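Local structure of acyl-CoA dehydrogenase (Thermus thermophilus, 2Z1Q) at the interface of chains A and B. The protein is an FAD-dependent acyl-CoA dehydrogenase, probably oxidising saturated acyl-CoA thioesters to 2,3-dehydroacyl-CoA and passing the electrons to an acceptor. Numbering follows the deposited sequence. Chains: chain A/B, Acyl-CoA dehydrogenase.

Contacts 1 and 3 are neighbours, the centres of their C-alpha atoms about 10 Å apart. They share A:Tyr378, the last residue of the 3-10 helix 374-378, and the consecutive B:Lys221, B:Lys222 and B:Met223 run through both. Between the same kind of centres, contact 2 lies about 39 Å from contact 1 and 29 Å from contact 3. The A:Tyr388-B:Tyr388 pair puts contact 3 on the two-fold axis; the other contacts recur as twins, tying the subunits at widely spaced places in the deposited dimer, which probably reflects the biological pairing. FAD-binding A:Gly375 (contact 1) and A:Gln476 (contact 2) place the cofactor near the boundary.

Contact 1: the interface of chains A and B. Residues chain A 375-376, 378-380; chain B 181, 221-222.
B:Trp181 pushes its indole between A:Tyr376 and A:Ser379, meeting each in a different way. Its five-membered ring stands edge-to-face to the phenol ring of A:Tyr376, with planes 58° apart, and the indole nitrogen NE1 lies over the rim of that ring, 3.9 Å from A:Tyr376 CE1. The far end of the six-membered ring points at A:Ser379, whose CB sits in the indole plane at the edge, 3.6 Å from B:Trp181 CH2. B:Trp181 CZ2 lies 3.6 Å from the carbonyl oxygen A:Gly375 O, a contact and not a bond. The side-chain hydroxyl of A:Ser379, placed beside its own carbonyl carbon (chi1 171°), binds a water that in turn reaches B:Lys221 O. B:Lys221 O also accepts a nearly straight hydrogen bond from A:Gln380 N, at 2.9 Å. The A:Gln380 side chain then runs extended across B:Lys221, its amide carbon CD 3.7 Å from B:Lys221 CB; its NE2 makes a weak hydrogen bond to B:Lys222 O. B:Lys222 crosses A:Tyr378 at a slant, its CB above the CD1-CE1 rim of the ring, 3.5 Å from A:Tyr378 CD1. A:Ser379 and B:Lys222 form an antiparallel bridge between the chains. The chain A residues belong to the 3-10 helix 374-378, which includes the FAD-binding A:Gly375, and the loop that follows; B:Trp181 and the two lysines come from loops of chain B.

Contact 2: the interface of chains A and B. Residues chain A 475-477, 531; chain B 300, 304, 557, 561.
The guanidinium of B:Arg561 has A:Arg531 NH2 over one face, near the rim, and the carboxylate of A:Glu477 at its edge, in plane. The guanidinium of A:Arg531 carries B:Val557 CG1 on one face, with the carboxylate of A:Glu475 at its edge. B:Arg561 grips A:Glu477 side-on: NE donates to OE2 at 2.6 Å and NH2 to the syn lone pair of OE1 at 2.9 Å. Both bonds are almost straight, and the two flat groups lie 16° apart, nearly coplanar. A:Glu477 turns at chi2 (90°) to present both oxygens to the arginine, while its CD rests 3.5 Å from B:Gly300 CA and also near B:Val557 CG1. A water joins A:Glu477 OE2 to B:Val557 O. A:Glu475 OE1 accepts from both NE and NH2 of A:Arg531, and NH2 also meets the syn lone pair of OE2; this salt bridge within chain A probably steadies the guanidinium beside B:Arg561. With a leucine in place of A:Arg531, the carboxylate of A:Glu475 would probably lose its charged mate, and B:Val557 CG1 the flat guanidinium it rests on. B:Gln304 runs antiparallel alongside A:Glu477, amide and carboxylate turned 65° apart. The A:Glu477-B:Arg561 pair joins helix 476-502 to helix 556-570 of the other subunit, and packing on B:Gly300 and B:Gln304 adds helix 300-331; beside FAD-binding A:Gln476, this probably helps keep the cofactor region in register.

Contact 3: the interface of chains A and B. Residues chain A 367, 370, 378, 388; chain B 223, 363, 388, 392, 395.
A:Asp367 OD1 accepts from two arginines of chain B and also binds a water. B:Arg395 meets the A:Asp367 carboxylate end-on, NH1 reaching the syn lone pair of OD1 at 2.6 Å and NH2 reaching OD2 at 2.7 Å. B:Arg392 NH1 approaches OD1 from above the carboxylate plane, 56° out of it, and also bonds to the backbone oxygen of A:Asp367. Within chain B, B:Asp363 OD1 accepts from B:Arg395 NH1, so the two acids probably balance the paired arginines. The face of the B:Arg392 guanidinium opposite B:Arg395 is covered by A:Val370 CG1, 3.8 Å from NE. Further along, B:Arg392 CG sits above the A:Tyr388 ring near its hydroxyl end, 3.4 Å from CZ. B:Met223 crosses two tyrosines: its CG lies over the ring face of A:Tyr378, 3.8 Å from the centroid, and a bend at chi3 (64°) brings CE, like SD, above the CD2 rim of A:Tyr388. Its backbone N donates to A:Tyr378 O. Across the two-fold the Tyr388 phenols lie nearly parallel and overlap at their hydroxyl ends, A:Tyr388 CE2 3.5 Å from B:Tyr388 CE2, and waters link each hydroxyl to the other's backbone oxygen. Another water joins A:Tyr388 OH, at 2.6 Å, to A:Asp367 OD1 and B:Asp363 OD1.

Contact 1: the interface of chains A and B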
# COMPACT_ATOMS: atom_id res chain seq x y z
N GLY A 375 7.61 -9.55 10.06
CA GLY A 375 6.39 -9.83 10.81
C GLY A 375 6.08 -8.83 11.91
O GLY A 375 4.92 -8.58 12.25
N TYR A 376 7.13 -8.25 12.47
CA TYR A 376 7.00 -7.28 13.54
C TYR A 376 6.30 -6.00 13.07
O TYR A 376 5.71 -5.30 13.88
CB TYR A 376 8.39 -6.97 14.10
CG TYR A 376 9.02 -8.18 14.76
CD1 TYR A 376 8.57 -8.64 15.99
CD2 TYR A 376 10.03 -8.91 14.11
CE1 TYR A 376 9.09 -9.80 16.57
CE2 TYR A 376 10.55 -10.07 14.68
CZ TYR A 376 10.07 -10.51 15.91
OH TYR A 376 10.55 -11.67 16.47
N TYR A 378 3.79 -5.92 11.51
CA TYR A 378 2.40 -6.33 11.51
C TYR A 378 1.87 -6.47 12.95
O TYR A 378 0.74 -6.92 13.16
CB TYR A 378 2.30 -7.69 10.78
CG TYR A 378 0.93 -7.99 10.22
CD1 TYR A 378 0.08 -8.90 10.86
CD2 TYR A 378 0.48 -7.36 9.07
CE1 TYR A 378 -1.19 -9.16 10.35
CE2 TYR A 378 -0.78 -7.61 8.56
CZ TYR A 378 -1.61 -8.50 9.19
OH TYR A 378 -2.87 -8.68 8.67
N SER A 379 2.70 -6.09 13.93
CA SER A 379 2.32 -6.17 15.35
C SER A 379 1.93 -4.81 15.89
O SER A 379 2.56 -3.79 15.58
CB SER A 379 3.49 -6.72 16.21
OG SER A 379 3.25 -6.63 17.62
N GLN A 380 0.88 -4.80 16.70
CA GLN A 380 0.40 -3.57 17.31
C GLN A 380 1.41 -3.03 18.33
O GLN A 380 1.27 -1.91 18.79
CB GLN A 380 -0.94 -3.80 18.01
CG GLN A 380 -2.14 -3.85 17.09
CD GLN A 380 -3.42 -4.01 17.88
OE1 GLN A 380 -3.62 -3.33 18.90
NE2 GLN A 380 -4.30 -4.90 17.42
N TRP B 181 5.44 -16.22 16.95
CA TRP B 181 4.35 -16.13 15.97
C TRP B 181 3.81 -17.49 15.50
O TRP B 181 3.86 -17.77 14.31
CB TRP B 181 4.80 -15.36 14.72
CG TRP B 181 5.22 -13.91 14.86
CD1 TRP B 181 6.48 -13.39 14.67
CD2 TRP B 181 4.38 -12.79 15.16
NE1 TRP B 181 6.46 -12.03 14.82
CE2 TRP B 181 5.19 -11.63 15.12
CE3 TRP B 181 3.01 -12.65 15.45
CZ2 TRP B 181 4.68 -10.35 15.36
CZ3 TRP B 181 2.50 -11.38 15.69
CH2 TRP B 181 3.34 -10.24 15.64
N LYS B 221 -1.46 -9.34 19.09
CA LYS B 221 -2.40 -8.37 18.54
C LYS B 221 -1.80 -7.84 17.24
O LYS B 221 -0.79 -7.15 17.26
CB LYS B 221 -2.63 -7.23 19.54
CG LYS B 221 -3.22 -7.67 20.88
CD LYS B 221 -3.70 -6.46 21.67
CE LYS B 221 -4.54 -6.84 22.88
NZ LYS B 221 -3.73 -7.36 24.02
N LYS B 222 -2.40 -8.18 16.11
CA LYS B 222 -1.84 -7.71 14.84
C LYS B 222 -2.76 -6.77 14.07
O LYS B 222 -3.91 -6.57 14.44
CB LYS B 222 -1.46 -8.90 13.97
CG LYS B 222 -2.50 -9.99 13.88
CD LYS B 222 -2.18 -11.14 14.82
CE LYS B 222 -3.31 -12.18 14.87
NZ LYS B 222 -3.32 -13.17 13.75
O HOH W 1 1.58 -8.48 18.00

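Contact 2: the interface of chains A and B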
# COMPACT_ATOMS: atom_id res chain seq x y z
N GLU A 475 -11.91 13.17 -20.28
CA GLU A 475 -10.75 12.30 -20.42
C GLU A 475 -9.90 12.32 -19.16
O GLU A 475 -8.73 12.70 -19.17
CB GLU A 475 -9.93 12.73 -21.64
CG GLU A 475 -10.67 12.58 -22.98
CD GLU A 475 -11.25 11.18 -23.18
OE1 GLU A 475 -10.48 10.20 -23.11
OE2 GLU A 475 -12.47 11.06 -23.42
N GLN A 476 -10.50 11.87 -18.06
CA GLN A 476 -9.83 11.84 -16.77
C GLN A 476 -8.50 11.11 -16.76
O GLN A 476 -7.55 11.56 -16.13
CB GLN A 476 -10.77 11.23 -15.72
CG GLN A 476 -12.03 12.05 -15.50
CD GLN A 476 -12.78 11.56 -14.30
OE1 GLN A 476 -12.49 10.48 -13.78
NE2 GLN A 476 -13.76 12.33 -13.84
N GLU A 477 -8.42 9.98 -17.46
CA GLU A 477 -7.17 9.24 -17.50
C GLU A 477 -6.09 10.11 -18.15
O GLU A 477 -4.94 10.09 -17.71
CB GLU A 477 -7.31 7.92 -18.27
CG GLU A 477 -8.35 6.97 -17.71
CD GLU A 477 -9.73 7.18 -18.30
OE1 GLU A 477 -10.20 8.33 -18.35
OE2 GLU A 477 -10.35 6.18 -18.71
N ARG A 531 -4.24 7.77 -27.37
CA ARG A 531 -5.64 8.16 -27.22
C ARG A 531 -5.88 9.55 -27.80
O ARG A 531 -7.02 9.95 -28.02
CB ARG A 531 -5.99 8.14 -25.73
CG ARG A 531 -7.34 8.72 -25.34
CD ARG A 531 -8.46 7.68 -25.37
NE ARG A 531 -9.69 8.22 -24.78
CZ ARG A 531 -10.83 7.54 -24.65
NH1 ARG A 531 -10.91 6.29 -25.07
NH2 ARG A 531 -11.89 8.12 -24.11
N GLY B 300 -13.64 8.29 -15.57
CA GLY B 300 -12.42 7.72 -16.11
C GLY B 300 -11.45 7.12 -15.11
O GLY B 300 -11.05 5.97 -15.27
N GLN B 304 -10.15 3.29 -14.83
CA GLN B 304 -8.75 2.92 -14.97
C GLN B 304 -8.36 1.92 -13.86
O GLN B 304 -7.68 0.93 -14.12
CB GLN B 304 -7.88 4.19 -14.90
CG GLN B 304 -6.39 3.93 -14.81
CD GLN B 304 -5.59 5.22 -14.79
OE1 GLN B 304 -5.39 5.86 -15.82
NE2 GLN B 304 -5.13 5.62 -13.61
N VAL B 557 -5.78 3.64 -22.14
CA VAL B 557 -7.01 4.27 -21.72
C VAL B 557 -8.18 3.47 -22.29
O VAL B 557 -9.07 3.04 -21.54
CB VAL B 557 -7.07 5.69 -22.22
CG1 VAL B 557 -8.31 6.39 -21.67
CG2 VAL B 557 -5.80 6.41 -21.80
N ARG B 561 -10.62 0.94 -20.08
CA ARG B 561 -12.04 1.27 -20.06
C ARG B 561 -12.89 0.09 -20.51
O ARG B 561 -13.97 -0.15 -19.99
CB ARG B 561 -12.35 2.48 -20.93
CG ARG B 561 -11.92 3.80 -20.31
CD ARG B 561 -12.62 4.95 -20.99
NE ARG B 561 -12.30 6.23 -20.37
CZ ARG B 561 -12.97 7.35 -20.60
NH1 ARG B 561 -13.99 7.34 -21.44
NH2 ARG B 561 -12.61 8.48 -20.00
O HOH W 2 -8.60 3.78 -18.77

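Contact 3: the interface of chains A and B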
# COMPACT_ATOMS: atom_id res chain seq x y z
N ASP A 367 4.73 1.84 3.91
CA ASP A 367 4.60 0.49 3.36
C ASP A 367 5.92 -0.25 3.50
O ASP A 367 5.95 -1.37 4.03
CB ASP A 367 4.20 0.52 1.88
CG ASP A 367 4.08 -0.88 1.26
OD1 ASP A 367 3.43 -1.75 1.89
OD2 ASP A 367 4.62 -1.10 0.15
N VAL A 370 6.99 -1.07 7.05
CA VAL A 370 6.46 -2.33 7.58
C VAL A 370 7.30 -3.47 7.04
O VAL A 370 7.69 -4.38 7.79
CB VAL A 370 4.97 -2.55 7.17
CG1 VAL A 370 4.48 -3.95 7.59
CG2 VAL A 370 4.09 -1.49 7.82
N TYR A 378 3.79 -5.92 11.51
CA TYR A 378 2.40 -6.33 11.51
C TYR A 378 1.87 -6.47 12.95
O TYR A 378 0.74 -6.92 13.16
CB TYR A 378 2.30 -7.69 10.78
CG TYR A 378 0.93 -7.99 10.22
CD1 TYR A 378 0.08 -8.90 10.86
CD2 TYR A 378 0.48 -7.36 9.07
CE1 TYR A 378 -1.19 -9.16 10.35
CE2 TYR A 378 -0.78 -7.61 8.56
CZ TYR A 378 -1.61 -8.50 9.19
OH TYR A 378 -2.87 -8.68 8.67
N TYR A 388 1.24 2.74 9.35
CA TYR A 388 0.70 2.17 8.11
C TYR A 388 -0.82 2.36 8.03
O TYR A 388 -1.34 2.72 6.99
CB TYR A 388 1.02 0.68 8.03
CG TYR A 388 0.50 -0.01 6.79
CD1 TYR A 388 1.20 0.08 5.60
CD2 TYR A 388 -0.67 -0.78 6.82
CE1 TYR A 388 0.76 -0.57 4.45
CE2 TYR A 388 -1.12 -1.45 5.67
CZ TYR A 388 -0.39 -1.34 4.49
OH TYR A 388 -0.78 -2.00 3.35
N MET B 223 -2.25 -6.20 12.97
CA MET B 223 -3.09 -5.26 12.22
C MET B 223 -4.22 -5.95 11.48
O MET B 223 -5.25 -5.32 11.23
CB MET B 223 -2.28 -4.34 11.26
CG MET B 223 -1.99 -4.86 9.88
SD MET B 223 -1.61 -3.61 8.63
CE MET B 223 -0.09 -2.93 9.28
N ASP B 363 -2.16 -6.76 -3.08
CA ASP B 363 -1.82 -5.51 -2.41
C ASP B 363 -2.41 -4.34 -3.20
O ASP B 363 -3.14 -3.49 -2.65
CB ASP B 363 -0.28 -5.39 -2.33
CG ASP B 363 0.20 -4.12 -1.63
OD1 ASP B 363 0.48 -4.17 -0.40
OD2 ASP B 363 0.29 -3.08 -2.30
N TYR B 388 -7.93 -4.87 3.27
CA TYR B 388 -6.72 -4.07 3.14
C TYR B 388 -5.76 -4.50 4.25
O TYR B 388 -4.56 -4.69 4.00
CB TYR B 388 -7.03 -2.59 3.30
CG TYR B 388 -5.82 -1.68 3.18
CD1 TYR B 388 -5.34 -1.32 1.92
CD2 TYR B 388 -5.16 -1.19 4.31
CE1 TYR B 388 -4.24 -0.50 1.78
CE2 TYR B 388 -4.05 -0.36 4.18
CZ TYR B 388 -3.60 -0.02 2.91
OH TYR B 388 -2.52 0.81 2.71
N ARG B 392 -1.88 -7.22 3.86
CA ARG B 392 -0.53 -6.79 4.23
C ARG B 392 0.45 -7.91 4.64
O ARG B 392 1.63 -7.87 4.29
CB ARG B 392 -0.62 -5.73 5.34
CG ARG B 392 0.35 -4.57 5.19
CD ARG B 392 1.67 -5.12 4.80
NE ARG B 392 2.65 -4.19 4.26
CZ ARG B 392 3.79 -4.62 3.76
NH1 ARG B 392 4.70 -3.78 3.27
NH2 ARG B 392 4.01 -5.93 3.72
N ARG B 395 3.00 -10.35 1.83
CA ARG B 395 4.33 -10.07 1.29
C ARG B 395 5.42 -10.48 2.28
O ARG B 395 6.61 -10.35 2.00
CB ARG B 395 4.44 -8.58 0.96
CG ARG B 395 3.57 -8.14 -0.21
CD ARG B 395 3.15 -6.67 -0.08
NE ARG B 395 4.29 -5.75 -0.10
CZ ARG B 395 4.21 -4.45 0.19
NH1 ARG B 395 3.05 -3.91 0.53
NH2 ARG B 395 5.29 -3.70 0.14
O HOH W 3 -0.93 2.56 4.38
O HOH W 4 -2.82 -3.82 2.17
O HOH W 5 0.71 -1.91 1.22